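Local coordinates for glucose-binding protein (Thermus thermophilus HB27, PDB 2B3B) that binds glucose and probably serves as the sugar-capturing component of a binding-protein-dependent transport system, at residues F63-G68 with S277-L282; F6-G11 with N45-L50; P115-R120 with P310-I315. One frame throughout, in Å; residues are numbered along the deposited sequence.

In the fold
Three long-range contacts show how a solute-binding protein builds one sugar site from distant pieces of chain. From the N terminus, strand 2-7 leads into 6-11, and contact 2 closes the first loop where helix 44-55 returns over it. The chain then enters strand 62-66, which opens contact 1, and passes on to 115-120, which opens contact 3. Strand 272-280 comes back to close contact 1, and 310-315, at the end of helix 302-312, closes contact 3. Contact 2 thus precedes the other two in series, while contacts 1 and 3 cross. All three reach the same mixed sheet, and all three touch the bound glucose.

Contact 1. Residues F63-G68 with S277-L282; sequences FQVHAG and SDSFGL. With GLC (alpha-D-glucopyranose), chain G.
Q64 and D278 project side by side from neighbouring antiparallel strands, on the face of the sheet that also carries H66. Q64 CB lies 4.2 Å from F280 CE1, and the CA-H of Q64 makes an off-centre CH-pi contact with the same ring. Next, Q64 CG and CD each pass 4.1 Å from D278 OD1. With CG anti to the backbone N (chi1 -175°) and the chain extended beyond it, the amide is carried to the carboxylate. There NE2 gives D278 OD1 a hydrogen bond of 3.1 Å, arriving from above the carboxylate, 70° out of its plane; the two flat groups stand nearly perpendicular. Q64 NE2 also comes within 3.6 Å of GLC O3. The other amide atom, OE1, is bonded to W8 N, which fixes the rotation of the amide.

V65 and S279 form a hydrogen-bonded antiparallel pair, their side chains on the other face. V65 O accepts from S279 N at 2.9 Å and S279 OG at 2.8 Å, from opposite sides of the carbonyl plane; S113 OG is a further partner of the serine hydroxyl.

Glucose joins the first group. H66 NE2 meets GLC O2 at 2.7 Å, with E70 holding the imidazole at ND1. D278 OD1 accepts from GLC O2 at 2.6 Å, and OD2 from GLC O3. The two carboxylate oxygens thus match neighbouring sugar hydroxyls, and these bonds, with the amide N-H on OD1, are likely to stabilise the negative charge.

Contact 2. Residues F6-G11 with N45-L50; sequences FSWWAG and NARAVL. With GLC (alpha-D-glucopyranose), chain G.
F6 and W8 meet A46 on the side of helix 44-55 that faces the sheet. This helix belongs to a beta-alpha-beta crossover, as in the periplasmic-binding-protein fold: it joins the parallel strands 32-37 and 62-66, with strand 2-7 between them in the sheet.

Apolar packing carries the contact. The F6 ring, its CG anti to the backbone N (chi1 -172°), lies against A46, V49 and L50. F6 CE2 is 3.8 Å from L50 CB, and L50 CD1 sits over one ring face, offset toward the rim. V49 CG1 comes to the ring edge, 4.0 Å from F6 CZ. In the plane of the same ring stands A46 O, already the acceptor of the helical bond from L50 N. Beside this group, A46 CB rests 3.7 Å from W8 CE3.

Polar partners lie beyond. S7 OG accepts from W9 N in an ST turn, at the bend that leads both tryptophans toward the sugar. R47 NE forms a salt bridge with E354, and NH2 beyond it lies 4.3 Å from W8 CH2.

Both indole N-H groups turn to the sugar. The W8 edge meets GLC C1 in plane, and its NE1 makes a weak bond of 3.4 Å to GLC O5. Replacing W8 by an alanine would probably open a gap beside A46 CB and cost the sugar both the edge against C1 and the weak bond to O5. GLC O3 lies in the plane of the W9 indole and takes a nearly straight bond of 2.9 Å from W9 NE1.

Contact 3. Residues P115-R120 with P310-I315; sequences PVNIHR and PLKGSI. With GLC (alpha-D-glucopyranose), chain G.
I118 pairs with I315 in a single antiparallel bridge, which ties 115-120 to the chain just leaving helix 302-312. G313 ends that helix with a positive phi, a turn at which a side chain would collide with the preceding carbonyl.

The backbone bonds are reciprocal: I118 N reaches I315 O at 2.8 Å, and I315 N returns to I118 O at 2.9 Å, in the carbonyl plane.

Side-chain packing accompanies the bridge. I118 CB and I315 CG1 are 3.7 Å apart, and helix 328-339 covers both isoleucines through W337. S314 CB sits over one face of the H119 imidazole, 3.4 Å from the ring centroid and 15° off its normal, in a CH-pi contact. The S314 hydroxyl turns instead to N309.

Among the polar side chains, N117 OD1 accepts from D278 N, linking this segment to strand 272-280; H119 and K312 lead to the sugar. The H119 ring is held at both nitrogens: ND1 is bonded to D243, while NE2 accepts from K312 NZ at 2.9 Å, the donor lying 20° out of the ring plane. The bond to D243 probably polarises the ring and makes NE2 a better acceptor for the ammonium group.

K312 approaches H119 roughly at a right angle, its chain bent at chi2 (76°) and again at chi4. The second bend brings NZ to the glucose, where it bonds GLC O4 at 2.8 Å and GLC O3 at 3.0 Å.

Contact 1. Residues F63-G68 with S277-L282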
loop_
_atom_site.group_PDB
_atom_site.type_symbol
_atom_site.label_atom_id
_atom_site.label_comp_id
_atom_site.label_asym_id
_atom_site.label_seq_id
_atom_site.Cartn_x
_atom_site.Cartn_y
_atom_site.Cartn_z
ATOM N N PHE A 63 -2.111 7.081 15.171
ATOM C CA PHE A 63 -1.212 7.099 14.015
ATOM C C PHE A 63 -1.629 6.115 12.947
ATOM O O PHE A 63 -2.095 4.994 13.236
ATOM C CB PHE A 63 0.262 6.904 14.433
ATOM C CG PHE A 63 0.546 5.609 15.142
ATOM C CD1 PHE A 63 0.797 4.445 14.429
ATOM C CD2 PHE A 63 0.614 5.569 16.535
ATOM C CE1 PHE A 63 1.082 3.228 15.086
ATOM C CE2 PHE A 63 0.903 4.380 17.198
ATOM C CZ PHE A 63 1.141 3.196 16.467
ATOM N N GLN A 64 -1.461 6.548 11.702
ATOM C CA GLN A 64 -1.640 5.704 10.537
ATOM C C GLN A 64 -0.718 4.495 10.654
ATOM O O GLN A 64 0.461 4.631 10.950
ATOM C CB GLN A 64 -1.281 6.485 9.279
ATOM C CG GLN A 64 -1.532 5.759 7.992
ATOM C CD GLN A 64 -1.046 6.518 6.751
ATOM O OE1 GLN A 64 -0.707 7.689 6.810
ATOM N NE2 GLN A 64 -1.011 5.827 5.630
ATOM N N VAL A 65 -1.267 3.314 10.412
ATOM C CA VAL A 65 -0.501 2.097 10.542
ATOM C C VAL A 65 -1.167 1.038 9.707
ATOM O O VAL A 65 -2.394 0.972 9.609
ATOM C CB VAL A 65 -0.369 1.671 12.041
ATOM C CG1 VAL A 65 -1.745 1.449 12.695
ATOM C CG2 VAL A 65 0.529 0.410 12.185
ATOM N N HIS A 66 -0.346 0.203 9.081
ATOM C CA HIS A 66 -0.830 -0.839 8.240
ATOM C C HIS A 66 -1.338 -2.016 9.063
ATOM O O HIS A 66 -0.659 -2.484 9.990
ATOM C CB HIS A 66 0.264 -1.325 7.268
ATOM C CG HIS A 66 0.575 -0.347 6.176
ATOM N ND1 HIS A 66 1.849 0.100 5.902
ATOM C CD2 HIS A 66 -0.240 0.285 5.311
ATOM C CE1 HIS A 66 1.807 0.947 4.892
ATOM N NE2 HIS A 66 0.551 1.063 4.499
ATOM N N ALA A 67 -2.510 -2.510 8.687
ATOM C CA ALA A 67 -3.031 -3.730 9.249
ATOM C C ALA A 67 -2.111 -4.896 8.884
ATOM O O ALA A 67 -1.661 -5.019 7.715
ATOM C CB ALA A 67 -4.451 -4.006 8.724
ATOM N N GLY A 68 -1.862 -5.762 9.864
ATOM C CA GLY A 68 -1.073 -6.966 9.658
ATOM C C GLY A 68 0.192 -6.962 10.482
ATOM O O GLY A 68 0.222 -6.422 11.581
ATOM N N SER A 277 -4.070 -2.232 4.080
ATOM C CA SER A 277 -5.095 -1.455 4.758
ATOM C C SER A 277 -4.464 -0.425 5.691
ATOM O O SER A 277 -3.632 -0.753 6.571
ATOM C CB SER A 277 -6.041 -2.397 5.519
ATOM O OG SER A 277 -7.101 -1.692 6.122
ATOM N N ASP A 278 -4.852 0.827 5.482
ATOM C CA ASP A 278 -4.545 1.895 6.420
ATOM C C ASP A 278 -5.520 1.837 7.602
ATOM O O ASP A 278 -6.732 1.727 7.409
ATOM C CB ASP A 278 -4.649 3.242 5.732
ATOM C CG ASP A 278 -3.617 3.420 4.617
ATOM O OD1 ASP A 278 -2.412 3.187 4.879
ATOM O OD2 ASP A 278 -4.024 3.806 3.495
ATOM N N SER A 279 -4.984 1.928 8.812
ATOM C CA SER A 279 -5.765 1.783 10.021
ATOM C C SER A 279 -5.223 2.733 11.073
ATOM O O SER A 279 -4.110 3.279 10.944
ATOM C CB SER A 279 -5.754 0.309 10.470
ATOM O OG SER A 279 -4.548 -0.051 11.106
ATOM N N PHE A 280 -6.034 2.963 12.099
ATOM C CA PHE A 280 -5.678 3.803 13.222
ATOM C C PHE A 280 -5.945 3.063 14.532
ATOM O O PHE A 280 -6.981 2.434 14.690
ATOM C CB PHE A 280 -6.505 5.087 13.196
ATOM C CG PHE A 280 -6.038 6.077 12.170
ATOM C CD1 PHE A 280 -5.004 6.942 12.463
ATOM C CD2 PHE A 280 -6.619 6.114 10.924
ATOM C CE1 PHE A 280 -4.538 7.853 11.508
ATOM C CE2 PHE A 280 -6.182 7.028 9.948
ATOM C CZ PHE A 280 -5.113 7.894 10.251
ATOM N N GLY A 281 -5.008 3.182 15.463
ATOM C CA GLY A 281 -5.150 2.628 16.792
ATOM C C GLY A 281 -5.175 3.671 17.897
ATOM O O GLY A 281 -5.262 4.874 17.644
ATOM N N LEU A 282 -5.083 3.181 19.129
ATOM C CA LEU A 282 -5.072 4.017 20.320
ATOM C C LEU A 282 -3.815 3.736 21.154
ATOM O O LEU A 282 -3.784 2.774 21.914
ATOM C CB LEU A 282 -6.333 3.757 21.143
ATOM C CG LEU A 282 -6.532 4.623 22.404
ATOM C CD1 LEU A 282 -6.629 6.108 22.072
ATOM C CD2 LEU A 282 -7.797 4.171 23.138
HETATM C C1 GLC G . 1.143 3.639 1.948
HETATM C C2 GLC G . -0.354 3.796 2.390
HETATM C C3 GLC G . -1.242 4.658 1.480
HETATM C C4 GLC G . -0.423 5.740 0.770
HETATM C C5 GLC G . 0.748 5.111 -0.008
HETATM C C6 GLC G . 1.672 6.107 -0.726
HETATM O O1 GLC G . 1.648 2.356 1.949
HETATM O O2 GLC G . -0.983 2.585 2.841
HETATM O O3 GLC G . -2.217 5.293 2.293
HETATM O O4 GLC G . -1.247 6.460 -0.131
HETATM O O5 GLC G . 1.611 4.326 0.799
HETATM O O6 GLC G . 2.262 6.988 0.184
HETATM O O HOH W 1 -2.386 4.167 15.683
HETATM O O HOH W 2 -1.556 -3.519 5.276
#

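Contact 2. Residues F6-G11 with N45-L50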
loop_
_atom_site.group_PDB
_atom_site.type_symbol
_atom_site.label_atom_id
_atom_site.label_comp_id
_atom_site.label_asym_id
_atom_site.label_seq_id
_atom_site.Cartn_x
_atom_site.Cartn_y
_atom_site.Cartn_z
ATOM N N PHE A 6 -1.415 11.455 13.397
ATOM C CA PHE A 6 -0.121 11.244 12.772
ATOM C C PHE A 6 -0.318 10.355 11.535
ATOM O O PHE A 6 -1.010 9.341 11.581
ATOM C CB PHE A 6 0.787 10.617 13.825
ATOM C CG PHE A 6 2.248 10.496 13.422
ATOM C CD1 PHE A 6 3.191 11.398 13.909
ATOM C CD2 PHE A 6 2.674 9.440 12.637
ATOM C CE1 PHE A 6 4.531 11.290 13.571
ATOM C CE2 PHE A 6 4.026 9.301 12.323
ATOM C CZ PHE A 6 4.945 10.245 12.777
ATOM N N SER A 7 0.258 10.761 10.409
ATOM C CA SER A 7 0.121 10.026 9.166
ATOM C C SER A 7 1.193 10.486 8.169
ATOM O O SER A 7 1.977 11.395 8.450
ATOM C CB SER A 7 -1.267 10.261 8.553
ATOM O OG SER A 7 -1.365 11.501 7.878
ATOM N N TRP A 8 1.211 9.859 7.005
ATOM C CA TRP A 8 2.057 10.356 5.935
ATOM C C TRP A 8 1.242 10.913 4.786
ATOM O O TRP A 8 1.709 11.012 3.653
ATOM C CB TRP A 8 3.070 9.300 5.504
ATOM C CG TRP A 8 2.618 7.994 4.961
ATOM C CD1 TRP A 8 2.451 7.674 3.651
ATOM C CD2 TRP A 8 2.448 6.780 5.696
ATOM N NE1 TRP A 8 2.142 6.336 3.515
ATOM C CE2 TRP A 8 2.148 5.757 4.759
ATOM C CE3 TRP A 8 2.543 6.449 7.053
ATOM C CZ2 TRP A 8 1.905 4.428 5.143
ATOM C CZ3 TRP A 8 2.296 5.113 7.440
ATOM C CH2 TRP A 8 1.972 4.135 6.489
ATOM N N TRP A 9 0.022 11.344 5.085
ATOM C CA TRP A 9 -0.849 11.819 4.025
ATOM C C TRP A 9 -0.632 13.306 3.755
ATOM O O TRP A 9 -1.532 14.125 3.928
ATOM C CB TRP A 9 -2.298 11.495 4.363
ATOM C CG TRP A 9 -2.574 10.052 4.237
ATOM C CD1 TRP A 9 -2.027 9.166 3.325
ATOM C CD2 TRP A 9 -3.478 9.288 5.040
ATOM N NE1 TRP A 9 -2.517 7.910 3.546
ATOM C CE2 TRP A 9 -3.431 7.953 4.568
ATOM C CE3 TRP A 9 -4.313 9.599 6.129
ATOM C CZ2 TRP A 9 -4.194 6.933 5.135
ATOM C CZ3 TRP A 9 -5.072 8.582 6.701
ATOM C CH2 TRP A 9 -5.011 7.263 6.202
ATOM N N ALA A 10 0.584 13.644 3.323
ATOM C CA ALA A 10 0.986 15.031 3.140
ATOM C C ALA A 10 0.727 15.428 1.715
ATOM O O ALA A 10 0.564 14.575 0.844
ATOM C CB ALA A 10 2.437 15.192 3.481
ATOM N N GLY A 11 0.668 16.736 1.476
ATOM C CA GLY A 11 0.557 17.292 0.135
ATOM C C GLY A 11 -0.655 16.774 -0.604
ATOM O O GLY A 11 -1.790 16.821 -0.078
ATOM N N ASN A 45 9.560 7.521 5.970
ATOM C CA ASN A 45 9.926 8.577 6.912
ATOM C C ASN A 45 9.032 8.603 8.160
ATOM O O ASN A 45 9.514 8.830 9.259
ATOM C CB ASN A 45 9.919 9.943 6.218
ATOM C CG ASN A 45 10.978 10.038 5.130
ATOM O OD1 ASN A 45 11.961 9.289 5.164
ATOM N ND2 ASN A 45 10.781 10.932 4.163
ATOM N N ALA A 46 7.731 8.382 7.981
ATOM C CA ALA A 46 6.774 8.428 9.126
ATOM C C ALA A 46 7.133 7.413 10.211
ATOM O O ALA A 46 7.087 7.720 11.405
ATOM C CB ALA A 46 5.357 8.219 8.656
ATOM N N ARG A 47 7.440 6.197 9.761
ATOM C CA ARG A 47 7.957 5.080 10.578
ATOM C C ARG A 47 9.121 5.543 11.482
ATOM O O ARG A 47 9.142 5.272 12.694
ATOM C CB ARG A 47 8.387 3.985 9.583
ATOM C CG ARG A 47 8.672 2.575 10.048
ATOM C CD ARG A 47 8.546 1.611 8.795
ATOM N NE ARG A 47 7.148 1.586 8.309
ATOM C CZ ARG A 47 6.748 1.580 7.029
ATOM N NH1 ARG A 47 7.611 1.657 6.014
ATOM N NH2 ARG A 47 5.448 1.590 6.761
ATOM N N ALA A 48 10.066 6.276 10.902
ATOM C CA ALA A 48 11.255 6.717 11.637
ATOM C C ALA A 48 10.962 7.790 12.672
ATOM O O ALA A 48 11.508 7.768 13.790
ATOM C CB ALA A 48 12.334 7.210 10.661
ATOM N N VAL A 49 10.119 8.732 12.302
ATOM C CA VAL A 49 9.736 9.801 13.211
ATOM C C VAL A 49 8.836 9.251 14.342
ATOM O O VAL A 49 9.001 9.620 15.507
ATOM C CB VAL A 49 9.056 10.922 12.438
ATOM C CG1 VAL A 49 8.533 12.004 13.385
ATOM C CG2 VAL A 49 10.061 11.505 11.432
ATOM N N LEU A 50 7.925 8.348 13.999
ATOM C CA LEU A 50 7.056 7.726 15.006
ATOM C C LEU A 50 7.899 7.002 16.025
ATOM O O LEU A 50 7.644 7.109 17.216
ATOM C CB LEU A 50 6.054 6.761 14.375
ATOM C CG LEU A 50 5.032 6.106 15.341
ATOM C CD1 LEU A 50 4.158 7.149 15.962
ATOM C CD2 LEU A 50 4.184 5.091 14.605
HETATM C C1 GLC G . 1.143 3.639 1.948
HETATM C C2 GLC G . -0.354 3.796 2.390
HETATM C C3 GLC G . -1.242 4.658 1.480
HETATM C C4 GLC G . -0.423 5.740 0.770
HETATM C C5 GLC G . 0.748 5.111 -0.008
HETATM C C6 GLC G . 1.672 6.107 -0.726
HETATM O O1 GLC G . 1.648 2.356 1.949
HETATM O O2 GLC G . -0.983 2.585 2.841
HETATM O O3 GLC G . -2.217 5.293 2.293
HETATM O O4 GLC G . -1.247 6.460 -0.131
HETATM O O5 GLC G . 1.611 4.326 0.799
HETATM O O6 GLC G . 2.262 6.988 0.184
#

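Contact 3. Residues P115-R120 with P310-I315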
loop_
_atom_site.group_PDB
_atom_site.type_symbol
_atom_site.label_atom_id
_atom_site.label_comp_id
_atom_site.label_asym_id
_atom_site.label_seq_id
_atom_site.Cartn_x
_atom_site.Cartn_y
_atom_site.Cartn_z
ATOM N N PRO A 115 -9.411 -0.289 10.663
ATOM C CA PRO A 115 -9.228 -0.072 9.235
ATOM C C PRO A 115 -10.127 1.007 8.625
ATOM O O PRO A 115 -11.361 1.032 8.864
ATOM C CB PRO A 115 -9.552 -1.421 8.617
ATOM C CG PRO A 115 -9.790 -2.363 9.742
ATOM C CD PRO A 115 -9.969 -1.625 10.973
ATOM N N VAL A 116 -9.531 1.865 7.801
ATOM C CA VAL A 116 -10.280 2.944 7.172
ATOM C C VAL A 116 -10.531 2.647 5.714
ATOM O O VAL A 116 -11.431 3.216 5.087
ATOM C CB VAL A 116 -9.616 4.320 7.413
ATOM C CG1 VAL A 116 -8.264 4.416 6.765
ATOM C CG2 VAL A 116 -10.525 5.466 6.886
ATOM N N ASN A 117 -9.751 1.716 5.164
ATOM C CA ASN A 117 -9.745 1.496 3.748
ATOM C C ASN A 117 -9.134 0.160 3.384
ATOM O O ASN A 117 -8.643 -0.571 4.249
ATOM C CB ASN A 117 -8.987 2.641 3.040
ATOM C CG ASN A 117 -7.462 2.598 3.248
ATOM O OD1 ASN A 117 -6.917 1.650 3.797
ATOM N ND2 ASN A 117 -6.774 3.648 2.791
ATOM N N ILE A 118 -9.210 -0.143 2.100
ATOM C CA ILE A 118 -8.431 -1.207 1.461
ATOM C C ILE A 118 -7.771 -0.567 0.220
ATOM O O ILE A 118 -8.468 0.015 -0.620
ATOM C CB ILE A 118 -9.306 -2.376 0.976
ATOM C CG1 ILE A 118 -10.121 -2.998 2.141
ATOM C CG2 ILE A 118 -8.455 -3.428 0.250
ATOM C CD1 ILE A 118 -9.269 -3.820 3.098
ATOM N N HIS A 119 -6.438 -0.657 0.119
ATOM C CA HIS A 119 -5.722 -0.356 -1.130
ATOM C C HIS A 119 -5.273 -1.654 -1.776
ATOM O O HIS A 119 -5.064 -2.661 -1.115
ATOM C CB HIS A 119 -4.479 0.526 -0.916
ATOM C CG HIS A 119 -4.740 2.001 -0.909
ATOM N ND1 HIS A 119 -5.185 2.687 -2.017
ATOM C CD2 HIS A 119 -4.561 2.929 0.063
ATOM C CE1 HIS A 119 -5.300 3.967 -1.715
ATOM N NE2 HIS A 119 -4.925 4.140 -0.462
ATOM N N ARG A 120 -5.091 -1.606 -3.083
ATOM C CA ARG A 120 -4.543 -2.711 -3.855
ATOM C C ARG A 120 -3.172 -2.287 -4.355
ATOM O O ARG A 120 -3.017 -1.158 -4.826
ATOM C CB ARG A 120 -5.430 -2.987 -5.044
ATOM C CG ARG A 120 -5.029 -4.190 -5.862
ATOM C CD ARG A 120 -6.034 -4.441 -6.922
ATOM N NE ARG A 120 -5.776 -5.682 -7.639
ATOM C CZ ARG A 120 -6.575 -6.195 -8.571
ATOM N NH1 ARG A 120 -7.690 -5.583 -8.910
ATOM N NH2 ARG A 120 -6.270 -7.343 -9.157
ATOM N N PRO A 310 -13.465 7.686 -1.728
ATOM C CA PRO A 310 -13.599 8.122 -3.132
ATOM C C PRO A 310 -12.531 9.141 -3.575
ATOM O O PRO A 310 -12.122 9.111 -4.729
ATOM C CB PRO A 310 -15.025 8.745 -3.183
ATOM C CG PRO A 310 -15.759 8.033 -2.070
ATOM C CD PRO A 310 -14.717 7.877 -0.971
ATOM N N LEU A 311 -12.089 10.004 -2.667
ATOM C CA LEU A 311 -11.019 10.977 -2.918
ATOM C C LEU A 311 -9.635 10.304 -2.989
ATOM O O LEU A 311 -8.751 10.692 -3.760
ATOM C CB LEU A 311 -10.985 12.013 -1.773
ATOM C CG LEU A 311 -12.182 12.969 -1.675
ATOM C CD1 LEU A 311 -12.278 13.681 -0.327
ATOM C CD2 LEU A 311 -12.117 13.979 -2.835
ATOM N N LYS A 312 -9.456 9.307 -2.136
ATOM C CA LYS A 312 -8.181 8.594 -1.964
ATOM C C LYS A 312 -7.789 7.613 -3.091
ATOM O O LYS A 312 -6.597 7.428 -3.340
ATOM C CB LYS A 312 -8.248 7.854 -0.631
ATOM C CG LYS A 312 -6.966 7.177 -0.147
ATOM C CD LYS A 312 -6.008 8.161 0.388
ATOM C CE LYS A 312 -4.961 7.473 1.265
ATOM N NZ LYS A 312 -3.994 6.743 0.390
ATOM N N GLY A 313 -8.763 6.963 -3.718
ATOM C CA GLY A 313 -8.525 5.875 -4.666
ATOM C C GLY A 313 -8.551 4.467 -4.067
ATOM O O GLY A 313 -8.601 3.467 -4.780
ATOM N N SER A 314 -8.496 4.382 -2.753
ATOM C CA SER A 314 -8.742 3.126 -2.038
ATOM C C SER A 314 -10.242 2.873 -2.030
ATOM O O SER A 314 -11.015 3.774 -2.356
ATOM C CB SER A 314 -8.283 3.243 -0.595
ATOM O OG SER A 314 -8.642 4.489 -0.032
ATOM N N ILE A 315 -10.645 1.680 -1.601
ATOM C CA ILE A 315 -12.067 1.397 -1.336
ATOM C C ILE A 315 -12.260 1.334 0.187
ATOM O O ILE A 315 -11.294 1.288 0.949
ATOM C CB ILE A 315 -12.537 0.109 -2.063
ATOM C CG1 ILE A 315 -11.820 -1.125 -1.495
ATOM C CG2 ILE A 315 -12.312 0.268 -3.541
ATOM C CD1 ILE A 315 -12.102 -2.421 -2.185
HETATM C C1 GLC G . 1.143 3.639 1.948
HETATM C C2 GLC G . -0.354 3.796 2.390
HETATM C C3 GLC G . -1.242 4.658 1.480
HETATM C C4 GLC G . -0.423 5.740 0.770
HETATM C C5 GLC G . 0.748 5.111 -0.008
HETATM C C6 GLC G . 1.672 6.107 -0.726
HETATM O O1 GLC G . 1.648 2.356 1.949
HETATM O O2 GLC G . -0.983 2.585 2.841
HETATM O O3 GLC G . -2.217 5.293 2.293
HETATM O O4 GLC G . -1.247 6.460 -0.131
HETATM O O5 GLC G . 1.611 4.326 0.799
HETATM O O6 GLC G . 2.262 6.988 0.184
#